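Local coordinates for protein nicotinamide-nucleotide adenylyltransferase NadR family / Ribosylnicotinamide kinase (Lactococcus lactis subsp. cremoris, PDB 6GYE) that probably phosphorylates nicotinamide riboside, which it binds in its kinase part, and adenylylates the resulting nicotinamide mononucleotide on the way to NAD+, at residues A[17-22]-A[44-49]; A[118-123]-A[144-149]. All coordinates share one frame; numbering follows the deposited sequence.

Contact 1 (A[17-22]-A[44-49]). With SO4 (sulfate ion), chain E.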
ATOM      1  N   GLY A  17      14.642   8.868 -25.246  1.00 71.56           N
ATOM      2  CA  GLY A  17      14.426   9.848 -24.192  1.00 65.45           C
ATOM      3  C   GLY A  17      14.706   9.237 -22.830  1.00 66.35           C
ATOM      4  O   GLY A  17      14.360   8.081 -22.577  1.00 69.68           O
ATOM      5  N   ILE A  18      15.326  10.019 -21.957  1.00 56.68           N
ATOM      6  CA  ILE A  18      15.669   9.591 -20.607  1.00 62.56           C
ATOM      7  C   ILE A  18      14.852  10.445 -19.654  1.00 64.64           C
ATOM      8  O   ILE A  18      14.986  11.680 -19.638  1.00 67.67           O
ATOM      9  CB  ILE A  18      17.177   9.715 -20.311  1.00 68.16           C
ATOM     10  CG1 ILE A  18      18.028   8.612 -20.957  1.00 77.35           C
ATOM     11  CG2 ILE A  18      17.425   9.549 -18.829  1.00 65.65           C
ATOM     12  CD1 ILE A  18      17.746   8.228 -22.360  1.00 81.72           C
ATOM     13  N   TYR A  19      14.008   9.796 -18.856  1.00 59.60           N
ATOM     14  CA  TYR A  19      13.101  10.491 -17.949  1.00 61.50           C
ATOM     15  C   TYR A  19      13.417  10.046 -16.532  1.00 60.07           C
ATOM     16  O   TYR A  19      13.465   8.843 -16.259  1.00 65.64           O
ATOM     17  CB  TYR A  19      11.633  10.209 -18.301  1.00 54.28           C
ATOM     18  CG  TYR A  19      10.630  10.993 -17.489  1.00 52.81           C
ATOM     19  CD1 TYR A  19      10.201  10.545 -16.246  1.00 53.50           C
ATOM     20  CD2 TYR A  19      10.101  12.174 -17.973  1.00 50.85           C
ATOM     21  CE1 TYR A  19       9.289  11.275 -15.509  1.00 54.73           C
ATOM     22  CE2 TYR A  19       9.202  12.895 -17.252  1.00 57.33           C
ATOM     23  CZ  TYR A  19       8.796  12.457 -16.017  1.00 58.14           C
ATOM     24  OH  TYR A  19       7.872  13.212 -15.304  1.00 55.74           O
ATOM     25  N   PHE A  20      13.660  11.016 -15.651  1.00 58.50           N
ATOM     26  CA  PHE A  20      14.096  10.788 -14.280  1.00 63.61           C
ATOM     27  C   PHE A  20      12.962  10.981 -13.293  1.00 65.66           C
ATOM     28  O   PHE A  20      12.048  11.778 -13.520  1.00 70.57           O
ATOM     29  CB  PHE A  20      15.199  11.762 -13.874  1.00 64.15           C
ATOM     30  CG  PHE A  20      16.481  11.586 -14.596  1.00 60.42           C
ATOM     31  CD1 PHE A  20      17.434  10.714 -14.116  1.00 59.76           C
ATOM     32  CD2 PHE A  20      16.766  12.336 -15.718  1.00 66.20           C
ATOM     33  CE1 PHE A  20      18.651  10.579 -14.758  1.00 63.67           C
ATOM     34  CE2 PHE A  20      17.986  12.204 -16.373  1.00 64.19           C
ATOM     35  CZ  PHE A  20      18.924  11.331 -15.890  1.00 63.78           C
ATOM     36  N   GLY A  21      13.064  10.286 -12.166  1.00 60.14           N
ATOM     37  CA  GLY A  21      12.194  10.572 -11.036  1.00 58.33           C
ATOM     38  C   GLY A  21      12.589   9.718  -9.852  1.00 59.41           C
ATOM     39  O   GLY A  21      13.324   8.736  -9.992  1.00 57.51           O
ATOM     40  N   THR A  22      12.089  10.116  -8.676  1.00 58.67           N
ATOM     41  CA  THR A  22      12.120   9.232  -7.508  1.00 66.69           C
ATOM     42  C   THR A  22      10.866   8.346  -7.424  1.00 66.00           C
ATOM     43  O   THR A  22      10.947   7.197  -6.971  1.00 68.24           O
ATOM     44  CB  THR A  22      12.294  10.032  -6.213  1.00 67.22           C
ATOM     45  OG1 THR A  22      11.373  11.117  -6.195  1.00 80.71           O
ATOM     46  CG2 THR A  22      13.698  10.602  -6.108  1.00 66.26           C
ATOM     47  N   VAL A  44      11.819   5.230 -24.594  1.00 59.40           N
ATOM     48  CA  VAL A  44      12.055   6.002 -23.382  1.00 56.88           C
ATOM     49  C   VAL A  44      12.650   5.085 -22.328  1.00 62.41           C
ATOM     50  O   VAL A  44      12.138   3.982 -22.096  1.00 62.83           O
ATOM     51  CB  VAL A  44      10.760   6.650 -22.848  1.00 60.10           C
ATOM     52  CG1 VAL A  44      10.996   7.314 -21.501  1.00 55.79           C
ATOM     53  CG2 VAL A  44      10.212   7.656 -23.838  1.00 63.02           C
ATOM     54  N   LEU A  45      13.710   5.549 -21.678  1.00 63.56           N
ATOM     55  CA  LEU A  45      14.269   4.900 -20.499  1.00 60.03           C
ATOM     56  C   LEU A  45      13.855   5.700 -19.265  1.00 67.63           C
ATOM     57  O   LEU A  45      14.218   6.877 -19.139  1.00 62.53           O
ATOM     58  CB  LEU A  45      15.789   4.818 -20.601  1.00 61.04           C
ATOM     59  CG  LEU A  45      16.511   4.062 -19.484  1.00 69.56           C
ATOM     60  CD1 LEU A  45      16.044   2.618 -19.432  1.00 73.08           C
ATOM     61  CD2 LEU A  45      18.010   4.115 -19.677  1.00 66.55           C
ATOM     62  N   LEU A  46      13.070   5.080 -18.376  1.00 61.00           N
ATOM     63  CA  LEU A  46      12.719   5.698 -17.104  1.00 59.22           C
ATOM     64  C   LEU A  46      13.804   5.394 -16.090  1.00 62.11           C
ATOM     65  O   LEU A  46      14.169   4.232 -15.907  1.00 63.35           O
ATOM     66  CB  LEU A  46      11.381   5.200 -16.570  1.00 62.51           C
ATOM     67  CG  LEU A  46      10.141   5.421 -17.426  1.00 70.59           C
ATOM     68  CD1 LEU A  46       8.877   4.978 -16.663  1.00 58.74           C
ATOM     69  CD2 LEU A  46      10.061   6.875 -17.892  1.00 79.14           C
ATOM     70  N   VAL A  47      14.344   6.430 -15.453  1.00 56.76           N
ATOM     71  CA  VAL A  47      15.384   6.223 -14.454  1.00 63.67           C
ATOM     72  C   VAL A  47      14.805   6.511 -13.076  1.00 61.53           C
ATOM     73  O   VAL A  47      14.406   7.641 -12.784  1.00 63.23           O
ATOM     74  CB  VAL A  47      16.633   7.060 -14.736  1.00 60.37           C
ATOM     75  CG1 VAL A  47      17.639   6.873 -13.621  1.00 64.81           C
ATOM     76  CG2 VAL A  47      17.254   6.616 -16.048  1.00 57.33           C
ATOM     77  N   VAL A  48      14.718   5.471 -12.250  1.00 59.05           N
ATOM     78  CA  VAL A  48      14.322   5.594 -10.853  1.00 53.03           C
ATOM     79  C   VAL A  48      15.593   5.774 -10.053  1.00 59.23           C
ATOM     80  O   VAL A  48      16.427   4.860 -10.009  1.00 59.40           O
ATOM     81  CB  VAL A  48      13.582   4.342 -10.358  1.00 59.89           C
ATOM     82  CG1 VAL A  48      12.873   4.645  -9.052  1.00 60.06           C
ATOM     83  CG2 VAL A  48      12.651   3.795 -11.405  1.00 59.90           C
ATOM     84  N   SER A  49      15.752   6.932  -9.421  1.00 61.40           N
ATOM     85  CA  SER A  49      16.936   7.162  -8.607  1.00 64.43           C
ATOM     86  C   SER A  49      16.580   7.063  -7.128  1.00 68.80           C
ATOM     87  O   SER A  49      15.423   7.244  -6.731  1.00 67.58           O
ATOM     88  CB  SER A  49      17.569   8.518  -8.933  1.00 64.75           C
ATOM     89  OG  SER A  49      16.637   9.556  -8.733  1.00 74.68           O
TER
HETATM   90  S   SO4 E 403       9.621  12.937  -8.119  1.00 76.80           S
HETATM   91  O1  SO4 E 403       9.001  13.414  -9.350  1.00 76.22           O
HETATM   92  O2  SO4 E 403       8.742  11.992  -7.420  1.00 81.70           O
HETATM   93  O3  SO4 E 403      10.871  12.307  -8.530  1.00 82.28           O
HETATM   94  O4  SO4 E 403       9.888  14.034  -7.191  1.00 94.67           O
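The rings of Tyr19 and Phe20 rise from opposite faces of a parallel sheet, and each is met obliquely by one aliphatic side chain of strand 44-49. The two strands belong to the first beta-alpha-beta unit of a Rossmann-like nucleotidyltransferase fold, with helix 28-40 as the crossover. On the Tyr19 face, Leu46 CD2 lies 3.7 Å from Tyr19 CB and 4.0 Å from ring atom CD1. Chi1 of Tyr19 (-175°) sets CG anti to the backbone N. The ring touches His30 and Ile34 of helix 28-40, and its OH hydrogen-bonds Gln33. Leu46 packs on Ile34 too, so that helix, ring and leucine share one core. On the other face Phe20 and Val47 run side by side, pointing the same way: Phe20 CD1 is 3.8 Å from Val47 CB, and CE1 is 4.0 Å from Val47 CG1. The other Val47 methyl, CG2, meets Ile18 CG2 at 4.0 Å, while Phe121 of the neighbouring strand adjoins both Ile18 and Phe20.

Five backbone bonds join the strands, with Tyr19, Val47 and Gly21 each using both N and O. The Val47 N to Tyr19 O bond is short and straight (2.7 Å, 171° at hydrogen), whereas Gly21 N reaches Val47 O on a more bent path (147°); Ser49 N still bonds Gly21 O. At this end Arg66 NH1 bonds both Thr22 O and Ser49 O, bridging the ends of the two segments. A sulfate, probably from the crystallisation liquor, sits beside the end of strand 17-21, held also by His30, Arg150 and Phe23 N; it may mark a phosphate subsite of the nucleotide. Its O3 takes hydrogen bonds from both Thr22 N and Thr22 OG1, the latter at 2.7 Å.

Contact 2 (A[118-123]-A[144-149])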
ATOM      1  N   SER A 118      20.569   9.207 -30.731  1.00 82.36           N
ATOM      2  CA  SER A 118      20.303  10.602 -30.402  1.00 79.24           C
ATOM      3  C   SER A 118      19.520  10.579 -29.096  1.00 79.52           C
ATOM      4  O   SER A 118      18.348  10.187 -29.075  1.00 80.71           O
ATOM      5  CB  SER A 118      19.540  11.315 -31.516  1.00 76.83           C
ATOM      6  OG  SER A 118      19.295  12.673 -31.174  1.00 81.15           O
ATOM      7  N   VAL A 119      20.182  10.941 -28.004  1.00 75.92           N
ATOM      8  CA  VAL A 119      19.625  10.839 -26.665  1.00 68.36           C
ATOM      9  C   VAL A 119      19.299  12.226 -26.132  1.00 72.35           C
ATOM     10  O   VAL A 119      20.093  13.166 -26.280  1.00 77.38           O
ATOM     11  CB  VAL A 119      20.602  10.110 -25.727  1.00 65.09           C
ATOM     12  CG1 VAL A 119      20.055  10.101 -24.313  1.00 63.37           C
ATOM     13  CG2 VAL A 119      20.822   8.694 -26.208  1.00 65.60           C
ATOM     14  N   THR A 120      18.126  12.348 -25.506  1.00 66.35           N
ATOM     15  CA  THR A 120      17.682  13.573 -24.850  1.00 65.09           C
ATOM     16  C   THR A 120      17.399  13.293 -23.376  1.00 62.45           C
ATOM     17  O   THR A 120      16.594  12.417 -23.053  1.00 60.28           O
ATOM     18  CB  THR A 120      16.440  14.149 -25.538  1.00 70.16           C
ATOM     19  OG1 THR A 120      16.714  14.345 -26.925  1.00 73.91           O
ATOM     20  CG2 THR A 120      16.032  15.477 -24.912  1.00 60.73           C
ATOM     21  N   PHE A 121      18.059  14.037 -22.492  1.00 69.14           N
ATOM     22  CA  PHE A 121      17.785  14.002 -21.059  1.00 68.05           C
ATOM     23  C   PHE A 121      16.715  15.036 -20.700  1.00 67.09           C
ATOM     24  O   PHE A 121      16.870  16.221 -21.004  1.00 72.60           O
ATOM     25  CB  PHE A 121      19.068  14.295 -20.274  1.00 71.05           C
ATOM     26  CG  PHE A 121      20.104  13.205 -20.343  1.00 67.27           C
ATOM     27  CD1 PHE A 121      19.998  12.077 -19.547  1.00 61.24           C
ATOM     28  CD2 PHE A 121      21.190  13.316 -21.194  1.00 69.73           C
ATOM     29  CE1 PHE A 121      20.948  11.080 -19.607  1.00 68.31           C
ATOM     30  CE2 PHE A 121      22.156  12.313 -21.260  1.00 65.47           C
ATOM     31  CZ  PHE A 121      22.036  11.206 -20.468  1.00 66.76           C
ATOM     32  N   TYR A 122      15.642  14.599 -20.039  1.00 68.47           N
ATOM     33  CA  TYR A 122      14.624  15.511 -19.510  1.00 71.05           C
ATOM     34  C   TYR A 122      14.934  15.748 -18.036  1.00 70.77           C
ATOM     35  O   TYR A 122      14.786  14.844 -17.213  1.00 72.77           O
ATOM     36  CB  TYR A 122      13.213  14.955 -19.728  1.00 65.91           C
ATOM     37  CG  TYR A 122      12.938  14.735 -21.211  1.00 70.69           C
ATOM     38  CD1 TYR A 122      12.428  15.759 -22.013  1.00 68.69           C
ATOM     39  CD2 TYR A 122      13.248  13.518 -21.825  1.00 59.28           C
ATOM     40  CE1 TYR A 122      12.216  15.573 -23.380  1.00 65.19           C
ATOM     41  CE2 TYR A 122      13.036  13.324 -23.187  1.00 62.14           C
ATOM     42  CZ  TYR A 122      12.518  14.351 -23.961  1.00 70.60           C
ATOM     43  OH  TYR A 122      12.322  14.144 -25.314  1.00 70.83           O
ATOM     44  N   VAL A 123      15.350  16.972 -17.712  1.00 76.20           N
ATOM     45  CA  VAL A 123      15.960  17.322 -16.432  1.00 79.85           C
ATOM     46  C   VAL A 123      15.200  18.481 -15.809  1.00 82.84           C
ATOM     47  O   VAL A 123      14.847  19.442 -16.499  1.00 89.23           O
ATOM     48  CB  VAL A 123      17.449  17.684 -16.619  1.00 82.87           C
ATOM     49  CG1 VAL A 123      18.028  18.296 -15.360  1.00 86.15           C
ATOM     50  CG2 VAL A 123      18.228  16.444 -17.002  1.00 78.18           C
ATOM     51  N   ALA A 144      21.749  15.531 -25.819  1.00 78.02           N
ATOM     52  CA  ALA A 144      21.185  16.836 -25.543  1.00 72.43           C
ATOM     53  C   ALA A 144      20.493  16.756 -24.192  1.00 77.63           C
ATOM     54  O   ALA A 144      19.961  15.712 -23.807  1.00 82.03           O
ATOM     55  CB  ALA A 144      20.203  17.287 -26.640  1.00 70.96           C
ATOM     56  N   VAL A 145      20.507  17.868 -23.474  1.00 78.40           N
ATOM     57  CA  VAL A 145      19.828  17.996 -22.196  1.00 73.28           C
ATOM     58  C   VAL A 145      18.742  19.032 -22.395  1.00 68.60           C
ATOM     59  O   VAL A 145      18.996  20.098 -22.962  1.00 71.57           O
ATOM     60  CB  VAL A 145      20.793  18.396 -21.066  1.00 81.63           C
ATOM     61  CG1 VAL A 145      20.021  18.822 -19.842  1.00 85.62           C
ATOM     62  CG2 VAL A 145      21.693  17.239 -20.726  1.00 85.69           C
ATOM     63  N   GLU A 146      17.541  18.704 -21.966  1.00 63.46           N
ATOM     64  CA  GLU A 146      16.376  19.556 -22.113  1.00 64.84           C
ATOM     65  C   GLU A 146      15.770  19.793 -20.738  1.00 71.68           C
ATOM     66  O   GLU A 146      15.445  18.841 -20.024  1.00 76.55           O
ATOM     67  CB  GLU A 146      15.365  18.862 -23.043  1.00 64.67           C
ATOM     68  CG  GLU A 146      14.004  19.493 -23.194  1.00 79.44           C
ATOM     69  CD  GLU A 146      13.207  18.886 -24.356  1.00 87.86           C
ATOM     70  OE1 GLU A 146      13.840  18.408 -25.334  1.00 90.01           O
ATOM     71  OE2 GLU A 146      11.948  18.897 -24.294  1.00 83.33           O
ATOM     72  N   ILE A 147      15.589  21.050 -20.388  1.00 73.49           N
ATOM     73  CA  ILE A 147      15.038  21.407 -19.091  1.00 75.60           C
ATOM     74  C   ILE A 147      13.526  21.330 -19.182  1.00 80.43           C
ATOM     75  O   ILE A 147      12.912  21.904 -20.089  1.00 77.61           O
ATOM     76  CB  ILE A 147      15.505  22.812 -18.667  1.00 82.13           C
ATOM     77  CG1 ILE A 147      17.016  22.820 -18.447  1.00 65.33           C
ATOM     78  CG2 ILE A 147      14.713  23.323 -17.468  1.00 72.06           C
ATOM     79  CD1 ILE A 147      17.653  24.074 -18.878  1.00102.67           C
ATOM     80  N   ALA A 148      12.927  20.576 -18.273  1.00 89.68           N
ATOM     81  CA  ALA A 148      11.484  20.476 -18.156  1.00 88.99           C
ATOM     82  C   ALA A 148      11.083  21.044 -16.807  1.00 95.65           C
ATOM     83  O   ALA A 148      11.783  20.855 -15.811  1.00105.75           O
ATOM     84  CB  ALA A 148      11.014  19.027 -18.282  1.00 86.75           C
ATOM     85  N   ASP A 149       9.946  21.713 -16.764  1.00 91.27           N
ATOM     86  CA  ASP A 149       9.470  22.260 -15.507  1.00 87.96           C
ATOM     87  C   ASP A 149       8.827  21.133 -14.703  1.00 82.95           C
ATOM     88  O   ASP A 149       7.892  20.480 -15.175  1.00 85.78           O
ATOM     89  CB  ASP A 149       8.490  23.392 -15.774  1.00 94.16           C
ATOM     90  CG  ASP A 149       8.214  24.216 -14.555  1.00 99.35           C
ATOM     91  OD1 ASP A 149       8.520  23.721 -13.448  1.00 90.85           O
ATOM     92  OD2 ASP A 149       7.728  25.367 -14.707  1.00109.09           O
TER
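Phe121, Val145 and Val123 form the tightly packed face of this pair of parallel strands, whereas Thr120, Tyr122 and Glu146 make up the more open one. The strands are the two ends of a beta-alpha-beta unit whose helix 126-133 covers the apolar face. There Val145 spreads its methyls between two partners: CG2 lies 4.0 Å from both CB and CD2 of Phe121, and CG1 lies 4.1 Å from Val123 CG2. Leu132 of the helix touches Phe121 and Val145, Ala129 adds to the cover of Val145, and Tyr128 lies against Val123. Leu104 and Ile108 of helix 95-110 close in on Phe121, which is buried.

On the other face the Tyr122 ring and the Glu146 side chain lie side by side, pointing the same way. Glu146 has CG anti to the backbone N (chi1 172°) and continues extended, which carries its carboxylate alongside the ring. OE2 sits at the ring edge, near the ring plane, 3.5 Å from CE1, with ring and carboxylate planes 69° apart. Thr120 CG2 rests 3.8 Å above one ring face, offset toward the rim, and is also 3.7 Å from Glu146 OE1. Tyr122 OH is bonded to Asn41, while Glu146 is exposed and touches a crystal neighbour.

Five backbone hydrogen bonds join the strands within the sheet, between the two faces, the last from Ala148 N to Val123 O after strand 142-147 has ended. Asp149 OD1 then bonds His151 N at the start of the next helix. The carboxylate oxygen against a ring C-H edge is probably a weak electrostatic attraction that adds little to the backbone hydrogen bonds, while the apolar face is shielded by helix 126-133.

Overall arrangement
Both contacts belong to one parallel five-stranded sheet, order 3-2-1-4-5, and their inner strands, 15-21 and 118-123, are neighbours in it. Ile18 probably bonds through its N to Thr120 O and through its O to Tyr122 N, and Ile18 CD1 packs on Val119 CG1, so the two contacts, with centres about 11 Å apart, form a continuous unit. Contact 1 sits in the buried middle, with apolar side chains on both faces and a sulfate beside one strand end. Contact 2 reaches an outermost strand; one face is largely apolar, the other carries an exposed glutamate. Each joins the two strands of its own beta-alpha-beta unit, and the two follow in series along the chain.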